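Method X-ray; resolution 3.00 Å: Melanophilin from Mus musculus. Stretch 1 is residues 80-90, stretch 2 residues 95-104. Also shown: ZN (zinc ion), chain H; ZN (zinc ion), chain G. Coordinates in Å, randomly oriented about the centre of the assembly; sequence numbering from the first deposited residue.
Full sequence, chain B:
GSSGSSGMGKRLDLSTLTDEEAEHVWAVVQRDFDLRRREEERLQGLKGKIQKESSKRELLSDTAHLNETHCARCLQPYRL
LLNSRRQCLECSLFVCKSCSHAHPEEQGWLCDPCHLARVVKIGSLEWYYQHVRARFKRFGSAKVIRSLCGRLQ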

ATOM      1  N   LEU B  80      39.187   6.872  13.481  1.00 55.00           N
ATOM      2  CA  LEU B  80      38.979   5.663  14.260  1.00 57.36           C
ATOM      3  C   LEU B  80      38.114   4.598  13.609  1.00 59.97           C
ATOM      4  O   LEU B  80      38.088   3.462  14.071  1.00 60.20           O
ATOM      5  CB  LEU B  80      38.389   6.044  15.614  1.00 57.39           C
ATOM      6  CG  LEU B  80      39.340   6.880  16.466  1.00 58.92           C
ATOM      7  CD1 LEU B  80      38.589   7.547  17.588  1.00 57.78           C
ATOM      8  CD2 LEU B  80      40.444   5.980  16.992  1.00 47.11           C
ATOM      9  N   LEU B  81      37.434   4.967  12.527  1.00 62.09           N
ATOM     10  CA  LEU B  81      36.518   4.070  11.821  1.00 59.06           C
ATOM     11  C   LEU B  81      37.145   3.162  10.774  1.00 66.65           C
ATOM     12  O   LEU B  81      38.295   3.358  10.387  1.00 72.62           O
ATOM     13  CB  LEU B  81      35.427   4.905  11.166  1.00 50.22           C
ATOM     14  CG  LEU B  81      34.763   5.855  12.154  1.00 50.42           C
ATOM     15  CD1 LEU B  81      33.875   6.823  11.438  1.00 56.55           C
ATOM     16  CD2 LEU B  81      33.978   5.047  13.157  1.00 68.03           C
ATOM     17  N   LEU B  82      36.372   2.170  10.322  1.00 67.76           N
ATOM     18  CA  LEU B  82      36.820   1.227   9.299  1.00 67.11           C
ATOM     19  C   LEU B  82      36.169   1.478   7.941  1.00 70.72           C
ATOM     20  O   LEU B  82      36.438   0.775   6.971  1.00 80.57           O
ATOM     21  CB  LEU B  82      36.542  -0.214   9.722  1.00 64.60           C
ATOM     22  CG  LEU B  82      37.611  -0.919  10.551  1.00 58.53           C
ATOM     23  CD1 LEU B  82      37.295  -2.399  10.587  1.00 61.08           C
ATOM     24  CD2 LEU B  82      38.976  -0.704   9.935  1.00 53.93           C
ATOM     25  N   ASN B  83      35.300   2.472   7.872  1.00 69.48           N
ATOM     26  CA  ASN B  83      34.649   2.815   6.622  1.00 70.02           C
ATOM     27  C   ASN B  83      35.194   4.177   6.217  1.00 64.96           C
ATOM     28  O   ASN B  83      36.213   4.609   6.745  1.00 59.87           O
ATOM     29  CB  ASN B  83      33.135   2.875   6.817  1.00 86.14           C
ATOM     30  CG  ASN B  83      32.731   3.582   8.116  1.00 94.65           C
ATOM     31  OD1 ASN B  83      32.695   2.965   9.192  1.00 98.00           O
ATOM     32  ND2 ASN B  83      32.433   4.884   8.020  1.00 80.55           N
ATOM     33  N   SER B  84      34.520   4.875   5.311  1.00 60.59           N
ATOM     34  CA  SER B  84      35.031   6.166   4.883  1.00 55.85           C
ATOM     35  C   SER B  84      34.032   7.308   4.739  1.00 55.62           C
ATOM     36  O   SER B  84      33.033   7.202   4.038  1.00 58.06           O
ATOM     37  CB  SER B  84      35.787   5.996   3.573  1.00 59.75           C
ATOM     38  OG  SER B  84      36.441   7.196   3.224  1.00 69.45           O
ATOM     39  N   ARG B  85      34.351   8.406   5.412  1.00 52.74           N
ATOM     40  CA  ARG B  85      33.579   9.644   5.438  1.00 51.73           C
ATOM     41  C   ARG B  85      32.725   9.871   4.179  1.00 54.43           C
ATOM     42  O   ARG B  85      33.140   9.507   3.084  1.00 56.67           O
ATOM     43  CB  ARG B  85      34.580  10.786   5.643  1.00 48.83           C
ATOM     44  CG  ARG B  85      34.015  12.153   5.887  1.00 50.99           C
ATOM     45  CD  ARG B  85      35.122  13.062   6.373  1.00 53.48           C
ATOM     46  NE  ARG B  85      35.418  14.139   5.439  1.00 53.05           N
ATOM     47  CZ  ARG B  85      35.404  15.427   5.768  1.00 63.04           C
ATOM     48  NH1 ARG B  85      35.107  15.797   7.010  1.00 60.80           N
ATOM     49  NH2 ARG B  85      35.677  16.350   4.855  1.00 52.22           N
ATOM     50  N   ARG B  86      31.534  10.467   4.342  1.00 55.38           N
ATOM     51  CA  ARG B  86      30.607  10.756   3.228  1.00 52.52           C
ATOM     52  C   ARG B  86      29.848  12.050   3.433  1.00 52.19           C
ATOM     53  O   ARG B  86      29.583  12.434   4.557  1.00 67.70           O
ATOM     54  CB  ARG B  86      29.578   9.644   3.080  1.00 47.21           C
ATOM     55  CG  ARG B  86      30.197   8.325   2.807  1.00 57.87           C
ATOM     56  CD  ARG B  86      29.292   7.212   3.191  1.00 58.01           C
ATOM     57  NE  ARG B  86      29.907   5.937   2.869  1.00 60.56           N
ATOM     58  CZ  ARG B  86      29.228   4.801   2.777  1.00 76.30           C
ATOM     59  NH1 ARG B  86      27.916   4.801   2.988  1.00 84.33           N
ATOM     60  NH2 ARG B  86      29.850   3.667   2.458  1.00 83.94           N
ATOM     61  N   GLN B  87      29.482  12.711   2.342  1.00 48.84           N
ATOM     62  CA  GLN B  87      28.726  13.958   2.420  1.00 59.60           C
ATOM     63  C   GLN B  87      27.246  13.707   2.160  1.00 65.43           C
ATOM     64  O   GLN B  87      26.893  12.951   1.255  1.00 73.71           O
ATOM     65  CB  GLN B  87      29.216  14.947   1.373  1.00 62.62           C
ATOM     66  CG  GLN B  87      30.138  16.022   1.878  1.00 71.58           C
ATOM     67  CD  GLN B  87      29.716  17.400   1.399  1.00 75.28           C
ATOM     68  OE1 GLN B  87      28.680  17.916   1.822  1.00 84.48           O
ATOM     69  NE2 GLN B  87      30.505  17.996   0.505  1.00 74.34           N
ATOM     70  N   CYS B  88      26.367  14.331   2.937  1.00 66.82           N
ATOM     71  CA  CYS B  88      24.949  14.133   2.673  1.00 71.66           C
ATOM     72  C   CYS B  88      24.623  14.988   1.466  1.00 75.65           C
ATOM     73  O   CYS B  88      24.975  16.167   1.435  1.00 73.53           O
ATOM     74  CB  CYS B  88      24.072  14.581   3.847  1.00 75.84           C
ATOM     75  SG  CYS B  88      22.296  14.210   3.595  1.00 65.79           S
ATOM     76  N   LEU B  89      23.959  14.404   0.473  1.00 78.23           N
ATOM     77  CA  LEU B  89      23.610  15.167  -0.715  1.00 81.34           C
ATOM     78  C   LEU B  89      22.595  16.241  -0.394  1.00 80.15           C
ATOM     79  O   LEU B  89      22.373  17.143  -1.199  1.00 79.94           O
ATOM     80  CB  LEU B  89      23.056  14.255  -1.810  1.00 82.31           C
ATOM     81  CG  LEU B  89      24.092  13.348  -2.486  1.00 95.27           C
ATOM     82  CD1 LEU B  89      23.485  12.721  -3.744  1.00 84.04           C
ATOM     83  CD2 LEU B  89      25.344  14.164  -2.843  1.00 93.57           C
ATOM     84  N   GLU B  90      22.005  16.151   0.799  1.00 81.19           N
ATOM     85  CA  GLU B  90      20.978  17.088   1.242  1.00 80.51           C
ATOM     86  C   GLU B  90      21.473  18.263   2.066  1.00 80.74           C
ATOM     87  O   GLU B  90      21.406  19.410   1.616  1.00 81.72           O
ATOM     88  CB  GLU B  90      19.913  16.345   2.044  1.00 86.75           C
ATOM     89  CG  GLU B  90      18.701  17.186   2.419  1.00 91.94           C
ATOM     90  CD  GLU B  90      17.972  17.751   1.206  1.00 95.35           C
ATOM     91  OE1 GLU B  90      17.821  17.028   0.197  1.00 97.35           O
ATOM     92  OE2 GLU B  90      17.537  18.920   1.265  1.00 97.52           O
ATOM     93  N   VAL B  95      29.295  12.408   7.449  1.00 47.45           N
ATOM     94  CA  VAL B  95      28.935  11.390   8.414  1.00 55.95           C
ATOM     95  C   VAL B  95      29.608  10.083   8.017  1.00 58.66           C
ATOM     96  O   VAL B  95      30.007   9.912   6.862  1.00 61.31           O
ATOM     97  CB  VAL B  95      27.421  11.173   8.443  1.00 57.38           C
ATOM     98  CG1 VAL B  95      26.721  12.474   8.724  1.00 52.86           C
ATOM     99  CG2 VAL B  95      26.962  10.626   7.118  1.00 54.75           C
ATOM    100  N   CYS B  96      29.725   9.158   8.966  1.00 54.75           N
ATOM    101  CA  CYS B  96      30.360   7.882   8.681  1.00 53.30           C
ATOM    102  C   CYS B  96      29.423   6.991   7.887  1.00 55.77           C
ATOM    103  O   CYS B  96      28.240   7.293   7.740  1.00 49.95           O
ATOM    104  CB  CYS B  96      30.796   7.178   9.980  1.00 52.21           C
ATOM    105  SG  CYS B  96      29.516   6.400  11.025  1.00 55.90           S
ATOM    106  N   LYS B  97      29.967   5.899   7.363  1.00 59.13           N
ATOM    107  CA  LYS B  97      29.184   4.947   6.589  1.00 63.47           C
ATOM    108  C   LYS B  97      27.970   4.476   7.388  1.00 65.42           C
ATOM    109  O   LYS B  97      26.844   4.453   6.888  1.00 71.97           O
ATOM    110  CB  LYS B  97      30.053   3.736   6.215  1.00 65.90           C
ATOM    111  CG  LYS B  97      29.330   2.635   5.416  1.00 73.57           C
ATOM    112  CD  LYS B  97      30.215   1.407   5.166  1.00 69.04           C
ATOM    113  CE  LYS B  97      29.407   0.248   4.582  1.00 72.42           C
ATOM    114  NZ  LYS B  97      30.237  -0.974   4.365  1.00 77.54           N
ATOM    115  N   SER B  98      28.207   4.113   8.639  1.00 65.59           N
ATOM    116  CA  SER B  98      27.148   3.614   9.506  1.00 63.78           C
ATOM    117  C   SER B  98      25.985   4.577   9.709  1.00 58.15           C
ATOM    118  O   SER B  98      24.867   4.149   9.965  1.00 65.63           O
ATOM    119  CB  SER B  98      27.741   3.246  10.863  1.00 68.22           C
ATOM    120  OG  SER B  98      29.029   2.664  10.705  1.00 80.13           O
ATOM    121  N   CYS B  99      26.247   5.871   9.590  1.00 54.85           N
ATOM    122  CA  CYS B  99      25.212   6.878   9.791  1.00 56.68           C
ATOM    123  C   CYS B  99      24.706   7.461   8.482  1.00 54.92           C
ATOM    124  O   CYS B  99      23.938   8.423   8.463  1.00 54.59           O
ATOM    125  CB  CYS B  99      25.753   8.003  10.679  1.00 59.97           C
ATOM    126  SG  CYS B  99      26.374   7.461  12.286  1.00 64.41           S
ATOM    127  N   SER B 100      25.140   6.867   7.381  1.00 59.10           N
ATOM    128  CA  SER B 100      24.748   7.332   6.061  1.00 58.31           C
ATOM    129  C   SER B 100      23.865   6.319   5.362  1.00 60.32           C
ATOM    130  O   SER B 100      23.797   5.164   5.768  1.00 57.48           O
ATOM    131  CB  SER B 100      25.993   7.590   5.219  1.00 61.62           C
ATOM    132  OG  SER B 100      26.856   6.466   5.232  1.00 59.85           O
ATOM    133  N   HIS B 101      23.193   6.767   4.307  1.00 63.19           N
ATOM    134  CA  HIS B 101      22.306   5.919   3.523  1.00 68.76           C
ATOM    135  C   HIS B 101      22.320   6.371   2.071  1.00 75.53           C
ATOM    136  O   HIS B 101      22.357   7.570   1.793  1.00 79.09           O
ATOM    137  CB  HIS B 101      20.877   6.003   4.057  1.00 75.71           C
ATOM    138  CG  HIS B 101      20.634   5.171   5.276  1.00 81.26           C
ATOM    139  ND1 HIS B 101      20.847   3.809   5.300  1.00 90.63           N
ATOM    140  CD2 HIS B 101      20.173   5.500   6.504  1.00 77.87           C
ATOM    141  CE1 HIS B 101      20.527   3.334   6.490  1.00 88.83           C
ATOM    142  NE2 HIS B 101      20.115   4.340   7.239  1.00 89.32           N
ATOM    143  N   ALA B 102      22.285   5.408   1.151  1.00 74.89           N
ATOM    144  CA  ALA B 102      22.285   5.702  -0.281  1.00 72.73           C
ATOM    145  C   ALA B 102      20.866   6.052  -0.693  1.00 79.16           C
ATOM    146  O   ALA B 102      19.998   5.196  -0.631  1.00 86.08           O
ATOM    147  CB  ALA B 102      22.752   4.493  -1.044  1.00 67.73           C
ATOM    148  N   HIS B 103      20.611   7.279  -1.141  1.00 86.01           N
ATOM    149  CA  HIS B 103      19.234   7.603  -1.479  1.00 95.41           C
ATOM    150  C   HIS B 103      18.744   7.239  -2.867  1.00 97.51           C
ATOM    151  O   HIS B 103      19.518   7.135  -3.808  1.00 90.80           O
ATOM    152  CB  HIS B 103      18.920   9.069  -1.154  1.00100.13           C
ATOM    153  CG  HIS B 103      19.031  10.011  -2.309  1.00 95.77           C
ATOM    154  ND1 HIS B 103      20.195  10.685  -2.607  1.00 85.60           N
ATOM    155  CD2 HIS B 103      18.097  10.473  -3.173  1.00 92.00           C
ATOM    156  CE1 HIS B 103      19.973  11.527  -3.598  1.00 90.24           C
ATOM    157  NE2 HIS B 103      18.706  11.419  -3.959  1.00 96.59           N
ATOM    158  N   PRO B 104      17.430   7.028  -2.989  1.00105.53           N
ATOM    159  CA  PRO B 104      16.613   6.657  -4.146  1.00109.90           C
ATOM    160  C   PRO B 104      17.044   7.022  -5.555  1.00108.71           C
ATOM    161  O   PRO B 104      17.133   6.148  -6.414  1.00110.13           O
ATOM    162  CB  PRO B 104      15.262   7.260  -3.802  1.00116.88           C
ATOM    163  CG  PRO B 104      15.178   6.990  -2.357  1.00117.14           C
ATOM    164  CD  PRO B 104      16.552   7.377  -1.856  1.00106.98           C
TER
HETATM  165 ZN    ZN H 302      28.671   8.310  12.471  1.00 61.16          ZN
HETATM  166 ZN    ZN G 301      22.013  15.694   5.608  1.00 64.24          ZN

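This is a small antiparallel contact between two mostly irregular stretches, pinned by one backbone pair at Arg 86 and Val 95 and extended by side chains on both sides of it in sequence. Arg 86 N donates to Val 95 O at 3.0 Å, and Val 95 N donates to Arg 86 O at 2.9 Å. Arg 86 CA and Val 95 CA lie 5.5 Å apart. Both side chains therefore fall on the same face of the sheet. Val 95 is buried there, and its branched apolar side chain needs no polar partner.

Arg 86 contributes most to the contact from stretch 1. Its long side chain reaches along stretch 2, with chi1 m and chi2 and chi3 t. Lys 97 CG packs over one face of the guanidinium, 3.2 Å from Arg 86 NH2. The aliphatic part of the lysine makes this contact, while its extended chain carries the amine away. Arg 86 NH1 also gives a weak hydrogen bond to Ser 100 OG at 3.0 Å. The small, buried serine starts the short strand 100-101; Ser 100 N bonds to Lys 97 O at 3.0 Å.

Toward the start of stretch 1, Leu 81 CD1 packs against Cys 96 CB at 3.4 Å. Cys 96 can serve this apolar contact with its CB while its SG binds metal. Cys 96 SG and Cys 99 SG each bind the chain H zinc ion (ZN) at 2.5 Å. Asn 83 points toward stretch 2 and covers the backbone near Lys 97.

At the other end, the CA atoms of Leu 89 and His 103 are 8.8 Å apart, so side chains must span the gap. Leu 89 CD1 meets the edge of the imidazole at His 103 CE1, 3.7 Å away. Nearby, Cys 88 SG binds the chain G zinc ion (ZN) at 2.5 Å. In all, 499 Å² is buried, both sides summed.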